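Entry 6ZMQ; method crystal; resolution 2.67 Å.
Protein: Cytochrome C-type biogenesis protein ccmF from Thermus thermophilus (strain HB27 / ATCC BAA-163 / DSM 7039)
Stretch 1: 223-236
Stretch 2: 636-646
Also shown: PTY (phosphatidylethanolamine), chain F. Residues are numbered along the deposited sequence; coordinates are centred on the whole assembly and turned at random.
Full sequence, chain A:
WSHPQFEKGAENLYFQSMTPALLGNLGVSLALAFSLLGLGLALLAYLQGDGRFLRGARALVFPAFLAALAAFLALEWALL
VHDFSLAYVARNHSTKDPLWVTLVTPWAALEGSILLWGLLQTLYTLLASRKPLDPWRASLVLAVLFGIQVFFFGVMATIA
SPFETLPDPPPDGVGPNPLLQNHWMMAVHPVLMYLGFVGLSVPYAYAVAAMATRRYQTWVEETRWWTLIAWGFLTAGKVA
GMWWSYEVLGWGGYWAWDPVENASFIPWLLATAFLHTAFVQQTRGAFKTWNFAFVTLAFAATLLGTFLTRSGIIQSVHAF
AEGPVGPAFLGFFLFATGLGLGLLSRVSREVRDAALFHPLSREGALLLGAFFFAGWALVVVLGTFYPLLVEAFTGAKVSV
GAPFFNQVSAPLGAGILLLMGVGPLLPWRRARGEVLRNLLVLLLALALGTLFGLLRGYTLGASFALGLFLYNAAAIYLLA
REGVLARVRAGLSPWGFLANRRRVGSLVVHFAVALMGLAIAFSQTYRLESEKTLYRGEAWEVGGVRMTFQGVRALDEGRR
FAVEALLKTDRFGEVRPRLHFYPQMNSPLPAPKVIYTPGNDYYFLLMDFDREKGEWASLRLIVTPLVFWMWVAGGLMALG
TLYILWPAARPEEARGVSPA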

ATOM      1  N   THR A 223      20.634   1.055  -4.336  1.00 44.27           N
ATOM      2  CA  THR A 223      19.335   0.383  -4.346  1.00 32.75           C
ATOM      3  C   THR A 223      18.172   1.369  -4.246  1.00 48.22           C
ATOM      4  O   THR A 223      17.006   0.944  -4.209  1.00 69.22           O
ATOM      5  CB  THR A 223      19.251  -0.658  -3.222  1.00 33.02           C
ATOM      6  OG1 THR A 223      18.168  -1.544  -3.493  1.00 43.70           O
ATOM      7  CG2 THR A 223      18.997  -0.025  -1.865  1.00 32.30           C
ATOM      8  N   ARG A 224      18.475   2.670  -4.347  1.00 48.28           N
ATOM      9  CA  ARG A 224      17.605   3.765  -3.910  1.00 45.61           C
ATOM     10  C   ARG A 224      16.289   3.832  -4.685  1.00 56.95           C
ATOM     11  O   ARG A 224      15.239   4.163  -4.109  1.00 77.13           O
ATOM     12  CB  ARG A 224      18.422   5.064  -4.022  1.00 43.10           C
ATOM     13  CG  ARG A 224      17.681   6.390  -4.031  1.00 44.92           C
ATOM     14  CD  ARG A 224      17.504   7.005  -5.437  1.00 49.56           C
ATOM     15  NE  ARG A 224      17.092   8.415  -5.459  1.00 53.73           N
ATOM     16  CZ  ARG A 224      15.950   8.928  -4.994  1.00 47.83           C
ATOM     17  NH1 ARG A 224      15.794  10.243  -4.976  1.00 53.09           N
ATOM     18  NH2 ARG A 224      14.961   8.165  -4.538  1.00 39.53           N
ATOM     19  N   TRP A 225      16.308   3.445  -5.960  1.00 47.93           N
ATOM     20  CA  TRP A 225      15.119   3.623  -6.787  1.00 29.14           C
ATOM     21  C   TRP A 225      14.089   2.535  -6.508  1.00 29.20           C
ATOM     22  O   TRP A 225      12.882   2.783  -6.604  1.00 37.52           O
ATOM     23  CB  TRP A 225      15.526   3.677  -8.262  1.00 28.57           C
ATOM     24  CG  TRP A 225      16.199   5.006  -8.653  1.00 41.43           C
ATOM     25  CD1 TRP A 225      17.413   5.135  -9.263  1.00 56.70           C
ATOM     26  CD2 TRP A 225      15.701   6.355  -8.484  1.00 54.90           C
ATOM     27  NE1 TRP A 225      17.718   6.459  -9.460  1.00 68.82           N
ATOM     28  CE2 TRP A 225      16.683   7.228  -9.000  1.00 71.16           C
ATOM     29  CE3 TRP A 225      14.531   6.909  -7.944  1.00 69.57           C
ATOM     30  CZ2 TRP A 225      16.529   8.612  -8.992  1.00 85.40           C
ATOM     31  CZ3 TRP A 225      14.386   8.283  -7.946  1.00 85.38           C
ATOM     32  CH2 TRP A 225      15.378   9.117  -8.458  1.00 89.84           C
ATOM     33  N   TRP A 226      14.546   1.337  -6.122  1.00 21.44           N
ATOM     34  CA  TRP A 226      13.626   0.293  -5.671  1.00 38.66           C
ATOM     35  C   TRP A 226      12.976   0.668  -4.351  1.00 46.44           C
ATOM     36  O   TRP A 226      11.810   0.339  -4.118  1.00 67.80           O
ATOM     37  CB  TRP A 226      14.340  -1.046  -5.500  1.00 44.84           C
ATOM     38  CG  TRP A 226      14.667  -1.735  -6.756  1.00 48.36           C
ATOM     39  CD1 TRP A 226      13.883  -2.604  -7.449  1.00 57.24           C
ATOM     40  CD2 TRP A 226      15.910  -1.668  -7.455  1.00 43.14           C
ATOM     41  NE1 TRP A 226      14.555  -3.077  -8.552  1.00 39.08           N
ATOM     42  CE2 TRP A 226      15.802  -2.509  -8.582  1.00 43.50           C
ATOM     43  CE3 TRP A 226      17.099  -0.959  -7.249  1.00 44.59           C
ATOM     44  CZ2 TRP A 226      16.837  -2.660  -9.500  1.00 56.66           C
ATOM     45  CZ3 TRP A 226      18.130  -1.112  -8.164  1.00 50.75           C
ATOM     46  CH2 TRP A 226      17.993  -1.956  -9.274  1.00 56.40           C
ATOM     47  N   THR A 227      13.716   1.360  -3.477  1.00 30.49           N
ATOM     48  CA  THR A 227      13.146   1.840  -2.222  1.00 22.11           C
ATOM     49  C   THR A 227      12.068   2.891  -2.465  1.00 30.24           C
ATOM     50  O   THR A 227      10.963   2.787  -1.912  1.00 49.99           O
ATOM     51  CB  THR A 227      14.250   2.410  -1.329  1.00 36.25           C
ATOM     52  OG1 THR A 227      14.703   3.665  -1.856  1.00 54.64           O
ATOM     53  CG2 THR A 227      15.424   1.450  -1.278  1.00 47.46           C
ATOM     54  N   LEU A 228      12.345   3.870  -3.346  1.00 31.00           N
ATOM     55  CA  LEU A 228      11.341   4.893  -3.653  1.00 33.43           C
ATOM     56  C   LEU A 228      10.140   4.309  -4.398  1.00 53.94           C
ATOM     57  O   LEU A 228       8.996   4.589  -4.027  1.00 72.94           O
ATOM     58  CB  LEU A 228      11.947   6.037  -4.471  1.00 20.54           C
ATOM     59  CG  LEU A 228      10.889   7.054  -4.948  1.00 28.30           C
ATOM     60  CD1 LEU A 228      10.226   7.855  -3.808  1.00 27.26           C
ATOM     61  CD2 LEU A 228      11.368   7.940  -6.051  1.00 48.14           C
ATOM     62  N   ILE A 229      10.383   3.452  -5.396  1.00 52.37           N
ATOM     63  CA  ILE A 229       9.317   2.862  -6.203  1.00 42.09           C
ATOM     64  C   ILE A 229       8.477   1.882  -5.381  1.00 41.79           C
ATOM     65  O   ILE A 229       7.249   1.836  -5.521  1.00 59.73           O
ATOM     66  CB  ILE A 229       9.944   2.236  -7.470  1.00 31.89           C
ATOM     67  CG1 ILE A 229      10.057   3.303  -8.574  1.00 29.45           C
ATOM     68  CG2 ILE A 229       9.253   0.955  -7.935  1.00 29.39           C
ATOM     69  CD1 ILE A 229      10.956   2.953  -9.753  1.00 35.51           C
ATOM     70  N   ALA A 230       9.106   1.158  -4.449  1.00 29.47           N
ATOM     71  CA  ALA A 230       8.390   0.272  -3.533  1.00 24.19           C
ATOM     72  C   ALA A 230       7.495   1.054  -2.592  1.00 30.54           C
ATOM     73  O   ALA A 230       6.344   0.665  -2.348  1.00 54.62           O
ATOM     74  CB  ALA A 230       9.384  -0.530  -2.697  1.00 27.61           C
ATOM     75  N   TRP A 231       8.004   2.181  -2.078  1.00 20.56           N
ATOM     76  CA  TRP A 231       7.181   3.045  -1.246  1.00 31.23           C
ATOM     77  C   TRP A 231       6.091   3.744  -2.050  1.00 52.07           C
ATOM     78  O   TRP A 231       5.026   4.044  -1.505  1.00 69.64           O
ATOM     79  CB  TRP A 231       8.066   4.066  -0.555  1.00 21.19           C
ATOM     80  CG  TRP A 231       7.328   4.994   0.343  1.00 25.29           C
ATOM     81  CD1 TRP A 231       7.099   4.816   1.669  1.00 37.04           C
ATOM     82  CD2 TRP A 231       6.720   6.257  -0.003  1.00 36.46           C
ATOM     83  NE1 TRP A 231       6.382   5.869   2.173  1.00 43.17           N
ATOM     84  CE2 TRP A 231       6.133   6.764   1.167  1.00 42.73           C
ATOM     85  CE3 TRP A 231       6.598   6.989  -1.192  1.00 41.98           C
ATOM     86  CZ2 TRP A 231       5.449   7.964   1.192  1.00 44.52           C
ATOM     87  CZ3 TRP A 231       5.910   8.189  -1.163  1.00 40.34           C
ATOM     88  CH2 TRP A 231       5.357   8.668   0.023  1.00 45.04           C
ATOM     89  N   GLY A 232       6.346   4.049  -3.322  1.00 42.54           N
ATOM     90  CA  GLY A 232       5.323   4.655  -4.158  1.00 28.40           C
ATOM     91  C   GLY A 232       4.183   3.709  -4.457  1.00 37.03           C
ATOM     92  O   GLY A 232       3.011   4.112  -4.454  1.00 56.51           O
ATOM     93  N   PHE A 233       4.507   2.427  -4.647  1.00 39.97           N
ATOM     94  CA  PHE A 233       3.477   1.412  -4.821  1.00 32.05           C
ATOM     95  C   PHE A 233       2.726   1.165  -3.511  1.00 41.10           C
ATOM     96  O   PHE A 233       1.499   0.988  -3.518  1.00 54.01           O
ATOM     97  CB  PHE A 233       4.114   0.143  -5.379  1.00 32.31           C
ATOM     98  CG  PHE A 233       4.374   0.210  -6.868  1.00 34.33           C
ATOM     99  CD1 PHE A 233       3.401   0.698  -7.727  1.00 36.23           C
ATOM    100  CD2 PHE A 233       5.604  -0.173  -7.399  1.00 36.11           C
ATOM    101  CE1 PHE A 233       3.628   0.775  -9.095  1.00 36.33           C
ATOM    102  CE2 PHE A 233       5.838  -0.090  -8.777  1.00 33.42           C
ATOM    103  CZ  PHE A 233       4.848   0.382  -9.615  1.00 33.28           C
ATOM    104  N   LEU A 234       3.435   1.215  -2.371  1.00 44.99           N
ATOM    105  CA  LEU A 234       2.781   1.167  -1.058  1.00 38.78           C
ATOM    106  C   LEU A 234       1.858   2.358  -0.800  1.00 29.94           C
ATOM    107  O   LEU A 234       0.750   2.177  -0.272  1.00 45.00           O
ATOM    108  CB  LEU A 234       3.822   1.061   0.065  1.00 43.92           C
ATOM    109  CG  LEU A 234       4.095  -0.307   0.705  1.00 36.49           C
ATOM    110  CD1 LEU A 234       4.568  -1.338  -0.244  1.00 25.16           C
ATOM    111  CD2 LEU A 234       5.136  -0.148   1.813  1.00 34.99           C
ATOM    112  N   THR A 235       2.292   3.583  -1.129  1.00 25.00           N
ATOM    113  CA  THR A 235       1.460   4.750  -0.837  1.00 26.62           C
ATOM    114  C   THR A 235       0.249   4.807  -1.766  1.00 41.94           C
ATOM    115  O   THR A 235      -0.853   5.157  -1.325  1.00 66.41           O
ATOM    116  CB  THR A 235       2.285   6.062  -0.840  1.00 41.89           C
ATOM    117  OG1 THR A 235       1.526   7.119  -0.235  1.00 62.01           O
ATOM    118  CG2 THR A 235       2.790   6.534  -2.201  1.00 53.11           C
ATOM    119  N   ALA A 236       0.423   4.428  -3.044  1.00 42.06           N
ATOM    120  CA  ALA A 236      -0.710   4.339  -3.958  1.00 33.74           C
ATOM    121  C   ALA A 236      -1.690   3.238  -3.551  1.00 30.79           C
ATOM    122  O   ALA A 236      -2.906   3.398  -3.696  1.00 36.90           O
ATOM    123  CB  ALA A 236      -0.215   4.144  -5.388  1.00 37.98           C
ATOM    124  N   LEU A 636      -1.962  14.629  -5.991  1.00 64.85           N
ATOM    125  CA  LEU A 636      -0.751  15.448  -5.935  1.00 51.22           C
ATOM    126  C   LEU A 636       0.463  14.613  -5.529  1.00 54.81           C
ATOM    127  O   LEU A 636       1.567  14.818  -6.048  1.00 65.53           O
ATOM    128  CB  LEU A 636      -0.954  16.623  -4.979  1.00 33.07           C
ATOM    129  CG  LEU A 636      -1.717  17.823  -5.561  1.00 33.85           C
ATOM    130  CD1 LEU A 636      -2.150  18.780  -4.456  1.00 29.78           C
ATOM    131  CD2 LEU A 636      -0.896  18.568  -6.606  1.00 43.42           C
ATOM    132  N   MET A 637       0.260  13.641  -4.634  1.00 46.55           N
ATOM    133  CA  MET A 637       1.307  12.683  -4.278  1.00 38.10           C
ATOM    134  C   MET A 637       1.712  11.815  -5.468  1.00 32.30           C
ATOM    135  O   MET A 637       2.898  11.503  -5.639  1.00 32.63           O
ATOM    136  CB  MET A 637       0.820  11.797  -3.136  1.00 40.89           C
ATOM    137  CG  MET A 637       1.421  12.091  -1.792  1.00 39.88           C
ATOM    138  SD  MET A 637       0.710  10.959  -0.601  1.00 49.89           S
ATOM    139  CE  MET A 637      -0.630  11.956  -0.006  1.00 28.17           C
ATOM    140  N   ALA A 638       0.731  11.406  -6.284  1.00 36.04           N
ATOM    141  CA  ALA A 638       1.025  10.586  -7.460  1.00 44.80           C
ATOM    142  C   ALA A 638       1.840  11.369  -8.489  1.00 52.91           C
ATOM    143  O   ALA A 638       2.934  10.941  -8.886  1.00 57.10           O
ATOM    144  CB  ALA A 638      -0.279  10.058  -8.065  1.00 51.07           C
ATOM    145  N   LEU A 639       1.365  12.566  -8.854  1.00 55.85           N
ATOM    146  CA  LEU A 639       2.082  13.446  -9.774  1.00 52.91           C
ATOM    147  C   LEU A 639       3.279  14.172  -9.152  1.00 52.75           C
ATOM    148  O   LEU A 639       3.849  15.049  -9.811  1.00 74.12           O
ATOM    149  CB  LEU A 639       1.108  14.458 -10.393  1.00 50.76           C
ATOM    150  CG  LEU A 639       0.172  13.987 -11.520  1.00 50.94           C
ATOM    151  CD1 LEU A 639      -1.233  13.598 -11.086  1.00 57.06           C
ATOM    152  CD2 LEU A 639       0.084  15.107 -12.540  1.00 51.71           C
ATOM    153  N   GLY A 640       3.636  13.893  -7.895  1.00 37.04           N
ATOM    154  CA  GLY A 640       4.935  14.284  -7.369  1.00 40.20           C
ATOM    155  C   GLY A 640       5.998  13.199  -7.304  1.00 47.89           C
ATOM    156  O   GLY A 640       7.165  13.427  -7.668  1.00 56.85           O
ATOM    157  N   THR A 641       5.608  12.016  -6.808  1.00 42.48           N
ATOM    158  CA  THR A 641       6.519  10.870  -6.761  1.00 40.38           C
ATOM    159  C   THR A 641       6.870  10.398  -8.175  1.00 56.99           C
ATOM    160  O   THR A 641       7.983   9.908  -8.421  1.00 71.08           O
ATOM    161  CB  THR A 641       5.880   9.766  -5.903  1.00 36.56           C
ATOM    162  OG1 THR A 641       5.718  10.265  -4.570  1.00 46.98           O
ATOM    163  CG2 THR A 641       6.725   8.481  -5.814  1.00 30.83           C
ATOM    164  N   LEU A 642       5.951  10.587  -9.134  1.00 61.23           N
ATOM    165  CA  LEU A 642       6.332  10.430 -10.536  1.00 49.55           C
ATOM    166  C   LEU A 642       7.326  11.498 -10.992  1.00 52.67           C
ATOM    167  O   LEU A 642       8.118  11.245 -11.907  1.00 55.75           O
ATOM    168  CB  LEU A 642       5.092  10.437 -11.429  1.00 41.24           C
ATOM    169  CG  LEU A 642       4.233   9.176 -11.362  1.00 41.37           C
ATOM    170  CD1 LEU A 642       2.832   9.466 -11.863  1.00 42.95           C
ATOM    171  CD2 LEU A 642       4.867   8.072 -12.181  1.00 41.29           C
ATOM    172  N   TYR A 643       7.307  12.691 -10.381  1.00 52.82           N
ATOM    173  CA  TYR A 643       8.241  13.741 -10.793  1.00 60.92           C
ATOM    174  C   TYR A 643       9.635  13.507 -10.215  1.00 68.89           C
ATOM    175  O   TYR A 643      10.624  14.014 -10.762  1.00 72.69           O
ATOM    176  CB  TYR A 643       7.707  15.138 -10.426  1.00 63.59           C
ATOM    177  CG  TYR A 643       8.428  16.293 -11.125  1.00 62.36           C
ATOM    178  CD1 TYR A 643       8.003  16.726 -12.376  1.00 64.43           C
ATOM    179  CD2 TYR A 643       9.545  16.920 -10.561  1.00 57.54           C
ATOM    180  CE1 TYR A 643       8.650  17.753 -13.041  1.00 62.15           C
ATOM    181  CE2 TYR A 643      10.202  17.945 -11.227  1.00 49.88           C
ATOM    182  CZ  TYR A 643       9.743  18.358 -12.463  1.00 56.01           C
ATOM    183  OH  TYR A 643      10.376  19.377 -13.136  1.00 58.86           O
ATOM    184  N   ILE A 644       9.739  12.778  -9.094  1.00 68.60           N
ATOM    185  CA  ILE A 644      11.064  12.341  -8.632  1.00 56.63           C
ATOM    186  C   ILE A 644      11.708  11.412  -9.667  1.00 59.48           C
ATOM    187  O   ILE A 644      12.914  11.493  -9.943  1.00 52.49           O
ATOM    188  CB  ILE A 644      10.979  11.676  -7.243  1.00 38.50           C
ATOM    189  CG1 ILE A 644      10.132  12.519  -6.275  1.00 35.57           C
ATOM    190  CG2 ILE A 644      12.395  11.419  -6.688  1.00 35.99           C
ATOM    191  CD1 ILE A 644      10.882  13.604  -5.535  1.00 42.23           C
ATOM    192  N   LEU A 645      10.901  10.555 -10.288  1.00 69.70           N
ATOM    193  CA  LEU A 645      11.300   9.791 -11.463  1.00 66.74           C
ATOM    194  C   LEU A 645      11.245  10.683 -12.711  1.00 78.86           C
ATOM    195  O   LEU A 645      10.927  11.873 -12.651  1.00 84.41           O
ATOM    196  CB  LEU A 645      10.393   8.573 -11.597  1.00 51.09           C
ATOM    197  CG  LEU A 645      10.312   7.808 -10.273  1.00 36.16           C
ATOM    198  CD1 LEU A 645       9.096   6.922 -10.210  1.00 45.75           C
ATOM    199  CD2 LEU A 645      11.567   6.994 -10.031  1.00 26.27           C
ATOM    200  N   TRP A 646      11.564  10.108 -13.869  1.00 79.98           N
ATOM    201  CA  TRP A 646      11.493  10.905 -15.092  1.00 88.27           C
ATOM    202  C   TRP A 646      10.068  10.913 -15.638  1.00 88.97           C
ATOM    203  O   TRP A 646       9.468   9.841 -15.804  1.00 89.27           O
ATOM    204  CB  TRP A 646      12.482  10.395 -16.141  1.00 94.59           C
ATOM    205  CG  TRP A 646      13.024  11.485 -17.030  1.00101.64           C
ATOM    206  CD1 TRP A 646      14.143  12.236 -16.810  1.00104.85           C
ATOM    207  CD2 TRP A 646      12.497  11.912 -18.295  1.00106.08           C
ATOM    208  NE1 TRP A 646      14.332  13.121 -17.844  1.00107.89           N
ATOM    209  CE2 TRP A 646      13.339  12.939 -18.772  1.00107.28           C
ATOM    210  CE3 TRP A 646      11.393  11.531 -19.066  1.00106.84           C
ATOM    211  CZ2 TRP A 646      13.111  13.590 -19.984  1.00105.55           C
ATOM    212  CZ3 TRP A 646      11.168  12.181 -20.273  1.00104.39           C
ATOM    213  CH2 TRP A 646      12.024  13.197 -20.718  1.00103.21           C
TER
HETATM  214  C1  PTY F 705      14.356  -0.219 -10.942  1.00 49.19           C
HETATM  215  C2  PTY F 705      20.323   3.435  -8.220  1.00 53.77           C
HETATM  216  C3  PTY F 705      20.237   2.687  -9.551  1.00 61.05           C
HETATM  217  O4  PTY F 705      13.323  -1.146 -11.113  1.00 43.94           O
HETATM  218  C5  PTY F 705      16.248   0.939 -12.161  1.00 59.72           C
HETATM  219  C6  PTY F 705      15.062  -0.028 -12.280  1.00 61.84           C
HETATM  220  O7  PTY F 705      14.118   0.515 -13.164  1.00 82.66           O
HETATM  221  C8  PTY F 705      14.016  -0.052 -14.443  1.00 85.29           C
HETATM  222  O10 PTY F 705      14.990  -0.286 -15.079  1.00 87.46           O
HETATM  223  C11 PTY F 705      12.632  -0.357 -15.026  1.00 76.96           C
HETATM  224  C12 PTY F 705      12.765  -1.207 -16.291  1.00 55.14           C
HETATM  225  C13 PTY F 705      11.400  -1.567 -16.886  1.00 48.03           C
HETATM  226  C14 PTY F 705      10.645  -0.305 -17.308  1.00 46.47           C
HETATM  227  C15 PTY F 705       9.492  -0.661 -18.249  1.00 45.12           C
HETATM  228  C16 PTY F 705       8.429   0.433 -18.143  1.00 47.75           C
HETATM  229  C17 PTY F 705       7.039  -0.114 -18.483  1.00 49.73           C
HETATM  230  C18 PTY F 705       6.103  -0.238 -17.270  1.00 54.00           C
HETATM  231  C19 PTY F 705       6.297   0.853 -16.210  1.00 61.91           C
HETATM  232  C20 PTY F 705       4.951   1.322 -15.649  1.00 70.11           C
HETATM  233  C21 PTY F 705       4.287   0.237 -14.795  1.00 70.66           C
HETATM  234  C22 PTY F 705       2.949   0.766 -14.262  1.00 70.66           C
HETATM  235  C23 PTY F 705       2.529   0.073 -12.962  1.00 68.84           C
HETATM  236  C24 PTY F 705       1.360  -0.879 -13.241  1.00 58.17           C
HETATM  237  C25 PTY F 705       0.248  -0.680 -12.206  1.00 40.61           C
HETATM  238  C26 PTY F 705      -1.015  -1.438 -12.621  1.00 35.34           C
HETATM  239  C27 PTY F 705      -2.243  -0.768 -12.008  1.00 35.49           C
HETATM  240  C28 PTY F 705      -3.444  -1.026 -12.916  1.00 36.11           C
HETATM  241  C29 PTY F 705      -4.402   0.160 -12.877  1.00 32.35           C
HETATM  242  C30 PTY F 705      12.178  -0.923 -10.340  1.00 43.13           C
HETATM  243  C31 PTY F 705      10.893  -1.708 -10.621  1.00 37.82           C
HETATM  244  O30 PTY F 705      12.202  -0.137  -9.451  1.00 52.98           O
HETATM  245  C32 PTY F 705      10.407  -1.594 -12.065  1.00 39.17           C
HETATM  246  C33 PTY F 705       9.022  -2.239 -12.163  1.00 39.57           C
HETATM  247  C34 PTY F 705       8.068  -1.340 -12.948  1.00 44.74           C
HETATM  248  C35 PTY F 705       6.651  -1.550 -12.417  1.00 47.51           C
HETATM  249  C36 PTY F 705       6.194  -2.972 -12.750  1.00 48.65           C
HETATM  250  C37 PTY F 705       4.676  -3.012 -12.962  1.00 46.60           C
HETATM  251  C38 PTY F 705       4.202  -4.428 -13.310  1.00 38.49           C
HETATM  252  C39 PTY F 705       2.680  -4.501 -13.440  1.00 31.77           C
HETATM  253  C40 PTY F 705       2.303  -5.468 -14.562  1.00 40.23           C
HETATM  254  C41 PTY F 705       0.798  -5.427 -14.824  1.00 55.89           C
HETATM  255  C42 PTY F 705       0.507  -4.353 -15.869  1.00 56.74           C
HETATM  256  C43 PTY F 705      -0.075  -5.019 -17.113  1.00 42.64           C
HETATM  257  C44 PTY F 705      -0.922  -3.985 -17.848  1.00 26.96           C
HETATM  258  P1  PTY F 705      18.634   1.302 -11.107  1.00 50.24           P
HETATM  259  O11 PTY F 705      18.921   2.273  -9.804  1.00 59.32           O
HETATM  260  O12 PTY F 705      19.652   0.187 -11.101  1.00 41.33           O
HETATM  261  O13 PTY F 705      18.846   2.105 -12.369  1.00 54.25           O
HETATM  262  O14 PTY F 705      17.092   0.685 -11.063  1.00 51.79           O
HETATM  263  N1  PTY F 705      21.608   4.107  -8.133  1.00 41.75           N

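Two helices that belong to distant parts of a chain can pack against each other without a single hydrogen bond between them, and this pair from the cytochrome c biogenesis protein CcmF is a good example. The helices run nearly antiparallel, with 171° between their directions and axes 10.8 Å apart at closest approach, and the two stretches bury a modest 400 Å², both sides summed. The contact between them consists mainly of apolar side-chain packing, and it is best read residue by residue.

The second helix opens the contact with Met 637, whose CA-to-CB bond points toward its neighbour. Its SD lies 3.9 Å from OG1 of Thr 235, a van der Waals approach rather than a polar bond. Ala 638 and Leu 639 make no contact, and neither does Gly 640, near which the helix is kinked.

One turn beyond Met 637 comes Thr 641, which packs over Gly 232, a residue with no side chain. The CA of Thr 641 is 6.8 Å from the CA of Gly 232, as expected for residues facing each other across axes 10.8 Å apart. Thr 641 CG2 lies 4.4 Å from Gly 232 CA; a CB on that glycine would point toward the second helix and come within 3.4 Å of the same methyl, a tight fit. The methyl also meets Leu 228, with CG2 of Thr 641 4.1 Å from CD1 of the leucine. The hydroxyl lies at the edge of the Trp 231 ring, OG1 being 4.0 Å from CZ3, while within its own helix Thr 641 OG1 donates a weak hydrogen bond to Met 637 O at 3.3 Å.

Leu 642 and Tyr 643 are passed over, and the next turn brings Ile 644 into the interface. Its CG2 serves several neighbours: it is 3.7 Å from Leu 228 CD2, 3.9 Å from Trp 225 CZ3 and 4.0 Å from Arg 224 NH1. The arginine contributes packing here, its NH1 and NH2 being hydrogen-bonded elsewhere in the structure.

Leu 645, the first residue to leave helical geometry, has the largest area covered in this contact. Although its CA-to-CB bond points sideways, its end comes nearer: CD2 reaches 3.6 Å from Trp 225 CE3 and 4.1 Å from Leu 228 CD2, and CD1 lies 4.1 Å from Ile 229 CG1. Trp 225 and Ile 229 also touch the phosphatidylethanolamine, with Trp 225 CD1 3.3 Å from lipid O11 and Ile 229 CD1 3.3 Å from lipid O30. Trp 646, poorly ordered, takes no part.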